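Siderophore-interacting protein (Aeromonas hydrophila, PDB 6K2L) binds flavin-adenine dinucleotide and probably reduces ferric siderophores so that their iron is released. Local coordinates at residues T84-R89 with I151-E156. The protein carries 1 engineered substitution. Sequence-based numbering, arbitrary orientation.
Sequences TIRAFR and ISAMAE. With FAD (flavin-adenine dinucleotide), chain C.
A salt bridge from Arg86 to Glu156 joins the two lobes of this ferredoxin-reductase-like flavoprotein: strand 79-89 belongs to the antiparallel FAD-binding barrel, and Glu156 lies just past the C-terminal end of helix 148-155, which packs with the parallel-sheet domain. Arg86 sits in a classic beta bulge, where it and Ala87 both face Asp96 of strand 94-100. Its CG lies anti to the backbone N (chi1 172°), and a bend at the next bond lays the guanidinium against the helix end. Arg86 NH1 gives Glu156 OE2 a nearly straight hydrogen bond of 3.0 Å. The acceptor lies close to the guanidinium plane, but the donor stands 48° out of the carboxylate plane, and the two flat groups are turned 53° against each other. The second link, from Arg86 NH2 to Glu156 OE1, is weak at 3.4 Å. One face of the guanidinium lies over the last helical turn, with Arg86 NH2 3.4 Å from Ser152 CB and the backbone N of Ala153 beneath the rim. Ser152 OG turns back to the carbonyl of Leu148, and a water accepts from Arg86 NE at 2.9 Å and donates only weakly to Ser152 OG. The methyl of Ala153 packs on the backbone of the bulge, its CB 3.7 Å from Arg86 O. Two residues before Arg86, the same chain reaches the flavin: Thr84 N donates to FAD O4, and Thr84 OG1 donates to FAD N5 at 2.8 Å. A second water sits at the edge of the guanidinium, near its plane, and donates to Arg86 O at 2.9 Å and, weakly, to Glu156 OE2.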
ATOM      1  N   THR A  84      -9.275   2.937  10.726  1.00 14.41           N
ATOM      2  CA  THR A  84      -8.222   2.489   9.842  1.00  9.61           C
ATOM      3  C   THR A  84      -8.390   3.206   8.514  1.00 12.42           C
ATOM      4  O   THR A  84      -9.515   3.328   8.020  1.00 13.59           O
ATOM      5  CB  THR A  84      -8.350   0.982   9.651  1.00 15.44           C
ATOM      6  OG1 THR A  84      -8.301   0.362  10.940  1.00 11.88           O
ATOM      7  CG2 THR A  84      -7.249   0.406   8.696  1.00 12.97           C
ATOM      8  N   ILE A  85      -7.292   3.713   7.957  1.00 13.79           N
ATOM      9  CA  ILE A  85      -7.261   4.119   6.552  1.00 13.91           C
ATOM     10  C   ILE A  85      -7.297   2.846   5.718  1.00 10.51           C
ATOM     11  O   ILE A  85      -6.286   2.149   5.624  1.00 13.41           O
ATOM     12  CB  ILE A  85      -6.009   4.936   6.217  1.00 13.96           C
ATOM     13  CG1 ILE A  85      -5.966   6.234   7.021  1.00 17.49           C
ATOM     14  CG2 ILE A  85      -5.968   5.192   4.735  1.00 11.99           C
ATOM     15  CD1 ILE A  85      -4.692   7.051   6.804  1.00 19.52           C
ATOM     16  N   ARG A  86      -8.457   2.536   5.123  1.00 12.43           N
ATOM     17  CA  ARG A  86      -8.592   1.335   4.289  1.00 13.86           C
ATOM     18  C   ARG A  86      -7.807   1.462   2.987  1.00 15.48           C
ATOM     19  O   ARG A  86      -7.076   0.538   2.619  1.00 20.91           O
ATOM     20  CB  ARG A  86     -10.068   1.044   3.988  1.00 15.80           C
ATOM     21  CG  ARG A  86     -10.313  -0.069   2.965  1.00 17.46           C
ATOM     22  CD  ARG A  86      -9.952  -1.439   3.528  1.00 17.17           C
ATOM     23  NE  ARG A  86     -10.042  -2.512   2.549  1.00 17.14           N
ATOM     24  CZ  ARG A  86      -9.114  -2.739   1.624  1.00 24.75           C
ATOM     25  NH1 ARG A  86      -8.050  -1.924   1.555  1.00 20.37           N
ATOM     26  NH2 ARG A  86      -9.255  -3.755   0.763  1.00 18.51           N
ATOM     27  N   ALA A  87      -7.934   2.585   2.270  1.00 15.88           N
ATOM     28  CA  ALA A  87      -7.069   2.837   1.116  1.00 17.12           C
ATOM     29  C   ALA A  87      -6.850   4.337   0.956  1.00 17.13           C
ATOM     30  O   ALA A  87      -7.632   5.144   1.448  1.00 16.59           O
ATOM     31  CB  ALA A  87      -7.653   2.247  -0.176  1.00 12.99           C
ATOM     32  N   PHE A  88      -5.790   4.722   0.256  1.00 17.82           N
ATOM     33  CA  PHE A  88      -5.529   6.141   0.028  1.00 22.09           C
ATOM     34  C   PHE A  88      -4.967   6.320  -1.372  1.00 20.00           C
ATOM     35  O   PHE A  88      -3.955   5.706  -1.707  1.00 23.24           O
ATOM     36  CB  PHE A  88      -4.564   6.723   1.074  1.00 21.83           C
ATOM     37  CG  PHE A  88      -4.124   8.125   0.771  1.00 22.17           C
ATOM     38  CD1 PHE A  88      -5.043   9.169   0.738  1.00 20.77           C
ATOM     39  CD2 PHE A  88      -2.784   8.401   0.497  1.00 28.67           C
ATOM     40  CE1 PHE A  88      -4.623  10.477   0.423  1.00 29.59           C
ATOM     41  CE2 PHE A  88      -2.352   9.705   0.191  1.00 25.73           C
ATOM     42  CZ  PHE A  88      -3.269  10.741   0.142  1.00 27.45           C
ATOM     43  N   ARG A  89      -5.623   7.158  -2.183  1.00 25.75           N
ATOM     44  CA  ARG A  89      -5.233   7.443  -3.571  1.00 26.89           C
ATOM     45  C   ARG A  89      -4.877   8.925  -3.668  1.00 26.45           C
ATOM     46  O   ARG A  89      -5.759   9.788  -3.795  1.00 28.83           O
ATOM     47  CB  ARG A  89      -6.355   7.060  -4.540  1.00 22.97           C
ATOM     48  CG  ARG A  89      -6.628   5.560  -4.563  1.00 26.01           C
ATOM     49  CD  ARG A  89      -7.854   5.188  -5.402  1.00 30.84           C
ATOM     50  NE  ARG A  89      -9.108   5.721  -4.875  1.00 28.08           N
ATOM     51  CZ  ARG A  89      -9.873   5.101  -3.973  1.00 28.28           C
ATOM     52  NH1 ARG A  89      -9.505   3.925  -3.469  1.00 24.02           N
ATOM     53  NH2 ARG A  89     -11.012   5.658  -3.564  1.00 26.40           N
ATOM     54  N   ILE A 151      -6.888  -5.743   8.072  1.00 12.42           N
ATOM     55  CA  ILE A 151      -6.461  -7.025   7.522  1.00 16.44           C
ATOM     56  C   ILE A 151      -6.582  -7.052   5.990  1.00 13.87           C
ATOM     57  O   ILE A 151      -5.729  -7.625   5.316  1.00 15.30           O
ATOM     58  CB  ILE A 151      -7.241  -8.167   8.191  1.00 11.07           C
ATOM     59  CG1 ILE A 151      -6.869  -8.208   9.671  1.00 10.86           C
ATOM     60  CG2 ILE A 151      -6.942  -9.497   7.488  1.00  9.71           C
ATOM     61  CD1 ILE A 151      -7.748  -9.175  10.506  1.00 11.99           C
ATOM     62  N   SER A 152      -7.612  -6.425   5.410  1.00 12.44           N
ATOM     63  CA  SER A 152      -7.708  -6.354   3.953  1.00 15.35           C
ATOM     64  C   SER A 152      -6.583  -5.514   3.360  1.00 20.69           C
ATOM     65  O   SER A 152      -5.951  -5.903   2.352  1.00 25.18           O
ATOM     66  CB  SER A 152      -9.061  -5.785   3.541  1.00 11.73           C
ATOM     67  OG  SER A 152     -10.129  -6.490   4.143  1.00 13.93           O
ATOM     68  N   ALA A 153      -6.350  -4.345   3.965  1.00 18.46           N
ATOM     69  CA  ALA A 153      -5.272  -3.468   3.536  1.00 22.59           C
ATOM     70  C   ALA A 153      -3.921  -4.168   3.616  1.00 20.97           C
ATOM     71  O   ALA A 153      -3.085  -3.998   2.723  1.00 24.00           O
ATOM     72  CB  ALA A 153      -5.263  -2.187   4.378  1.00 13.35           C
ATOM     73  N   MET A 154      -3.684  -4.940   4.683  1.00 17.35           N
ATOM     74  CA  MET A 154      -2.406  -5.636   4.847  1.00 17.57           C
ATOM     75  C   MET A 154      -2.297  -6.815   3.882  1.00 22.01           C
ATOM     76  O   MET A 154      -1.220  -7.062   3.320  1.00 23.17           O
ATOM     77  CB  MET A 154      -2.238  -6.124   6.300  1.00 21.17           C
ATOM     78  CG  MET A 154      -1.651  -5.093   7.302  1.00 26.88           C
ATOM     79  SD  MET A 154      -1.402  -5.675   9.018  1.00 13.28           S
ATOM     80  CE  MET A 154      -2.862  -6.664   9.332  1.00 13.52           C
ATOM     81  N   ALA A 155      -3.401  -7.538   3.666  1.00 17.90           N
ATOM     82  CA  ALA A 155      -3.396  -8.681   2.769  1.00 21.28           C
ATOM     83  C   ALA A 155      -3.057  -8.265   1.357  1.00 22.27           C
ATOM     84  O   ALA A 155      -2.315  -8.965   0.666  1.00 22.27           O
ATOM     85  CB  ALA A 155      -4.750  -9.371   2.783  1.00 21.50           C
ATOM     86  N   GLU A 156      -3.575  -7.126   0.902  1.00 24.77           N
ATOM     87  CA  GLU A 156      -3.260  -6.892  -0.508  1.00 24.85           C
ATOM     88  C   GLU A 156      -1.826  -6.385  -0.757  1.00 25.96           C
ATOM     89  O   GLU A 156      -1.480  -6.104  -1.915  1.00 25.77           O
ATOM     90  CB  GLU A 156      -4.290  -5.965  -1.151  1.00 27.48           C
ATOM     91  CG  GLU A 156      -4.448  -4.617  -0.530  1.00 29.36           C
ATOM     92  CD  GLU A 156      -5.846  -4.013  -0.792  1.00 38.21           C
ATOM     93  OE1 GLU A 156      -6.756  -4.728  -1.300  1.00 43.95           O
ATOM     94  OE2 GLU A 156      -6.026  -2.808  -0.488  1.00 46.12           O
TER
HETATM   95  PA  FAD C 301     -19.177   3.759  20.617  1.00 13.84           P
HETATM   96  O1A FAD C 301     -19.795   5.093  20.896  1.00 21.17           O
HETATM   97  O2A FAD C 301     -17.678   3.637  20.923  1.00 13.73           O
HETATM   98  O5B FAD C 301     -19.833   2.525  21.440  1.00 23.40           O
HETATM   99  C5B FAD C 301     -21.263   2.347  21.528  1.00 18.13           C
HETATM  100  C4B FAD C 301     -21.640   0.914  21.846  1.00 20.30           C
HETATM  101  O4B FAD C 301     -21.569   0.102  20.652  1.00 27.23           O
HETATM  102  C3B FAD C 301     -20.798   0.181  22.888  1.00 25.75           C
HETATM  103  O3B FAD C 301     -21.621  -0.699  23.651  1.00 26.83           O
HETATM  104  C2B FAD C 301     -19.778  -0.580  22.028  1.00 23.87           C
HETATM  105  O2B FAD C 301     -19.268  -1.776  22.612  1.00 20.74           O
HETATM  106  C1B FAD C 301     -20.613  -0.935  20.803  1.00 20.86           C
HETATM  107  N9A FAD C 301     -19.843  -0.967  19.584  1.00 19.84           N
HETATM  108  C8A FAD C 301     -18.855  -0.090  19.211  1.00 20.47           C
HETATM  109  N7A FAD C 301     -18.344  -0.334  18.026  1.00 19.11           N
HETATM  110  C5A FAD C 301     -19.057  -1.442  17.588  1.00 20.24           C
HETATM  111  C6A FAD C 301     -18.999  -2.194  16.401  1.00 19.81           C
HETATM  112  N6A FAD C 301     -18.179  -1.908  15.387  1.00 14.34           N
HETATM  113  N1A FAD C 301     -19.843  -3.251  16.282  1.00 20.93           N
HETATM  114  C2A FAD C 301     -20.674  -3.525  17.293  1.00 22.86           C
HETATM  115  N3A FAD C 301     -20.823  -2.877  18.455  1.00 25.42           N
HETATM  116  C4A FAD C 301     -19.986  -1.839  18.537  1.00 19.38           C
HETATM  117  N1  FAD C 301     -13.848   0.252  13.718  1.00 10.72           N
HETATM  118  C2  FAD C 301     -14.339   0.251  12.443  1.00 13.28           C
HETATM  119  O2  FAD C 301     -15.544   0.135  12.209  1.00 13.02           O
HETATM  120  N3  FAD C 301     -13.473   0.370  11.368  1.00 13.53           N
HETATM  121  C4  FAD C 301     -12.107   0.496  11.439  1.00 14.20           C
HETATM  122  O4  FAD C 301     -11.441   0.602  10.409  1.00 13.07           O
HETATM  123  C4X FAD C 301     -11.591   0.511  12.797  1.00 15.22           C
HETATM  124  N5  FAD C 301     -10.279   0.640  12.967  1.00 13.46           N
HETATM  125  C5X FAD C 301      -9.797   0.644  14.252  1.00 11.97           C
HETATM  126  C6  FAD C 301      -8.426   0.754  14.445  1.00 10.76           C
HETATM  127  C7  FAD C 301      -7.877   0.739  15.724  1.00 13.60           C
HETATM  128  C7M FAD C 301      -6.385   0.885  15.887  1.00 12.29           C
HETATM  129  C8  FAD C 301      -8.728   0.647  16.843  1.00 15.68           C
HETATM  130  C8M FAD C 301      -8.179   0.674  18.248  1.00 13.78           C
HETATM  131  C9  FAD C 301     -10.103   0.555  16.651  1.00 13.08           C
HETATM  132  C9A FAD C 301     -10.642   0.542  15.371  1.00 11.46           C
HETATM  133  N10 FAD C 301     -12.028   0.407  15.155  1.00 13.34           N
HETATM  134  C10 FAD C 301     -12.540   0.375  13.872  1.00 12.55           C
HETATM  135  C1' FAD C 301     -12.951   0.260  16.296  1.00 16.35           C
HETATM  136  C2' FAD C 301     -13.838   1.479  16.553  1.00 15.71           C
HETATM  137  O2' FAD C 301     -13.091   2.573  17.094  1.00 10.66           O
HETATM  138  C3' FAD C 301     -14.942   1.073  17.534  1.00 17.04           C
HETATM  139  O3' FAD C 301     -15.870   0.239  16.845  1.00 14.55           O
HETATM  140  C4' FAD C 301     -15.695   2.243  18.167  1.00 16.29           C
HETATM  141  O4' FAD C 301     -16.242   1.809  19.415  1.00 18.02           O
HETATM  142  C5' FAD C 301     -16.771   2.772  17.244  1.00 14.97           C
HETATM  143  O5' FAD C 301     -17.330   3.972  17.810  1.00 18.37           O
HETATM  144  P   FAD C 301     -18.888   4.226  17.828  1.00 15.31           P
HETATM  145  O1P FAD C 301     -19.062   5.720  18.130  1.00 19.47           O
HETATM  146  O2P FAD C 301     -19.544   3.757  16.608  1.00 16.45           O
HETATM  147  O3P FAD C 301     -19.386   3.375  19.086  1.00 18.31           O
HETATM  148  O   HOH W   1     -12.079  -3.849   4.115  1.00 26.57           O
HETATM  149  O   HOH W   2      -4.913   0.181   0.706  1.00 30.65           O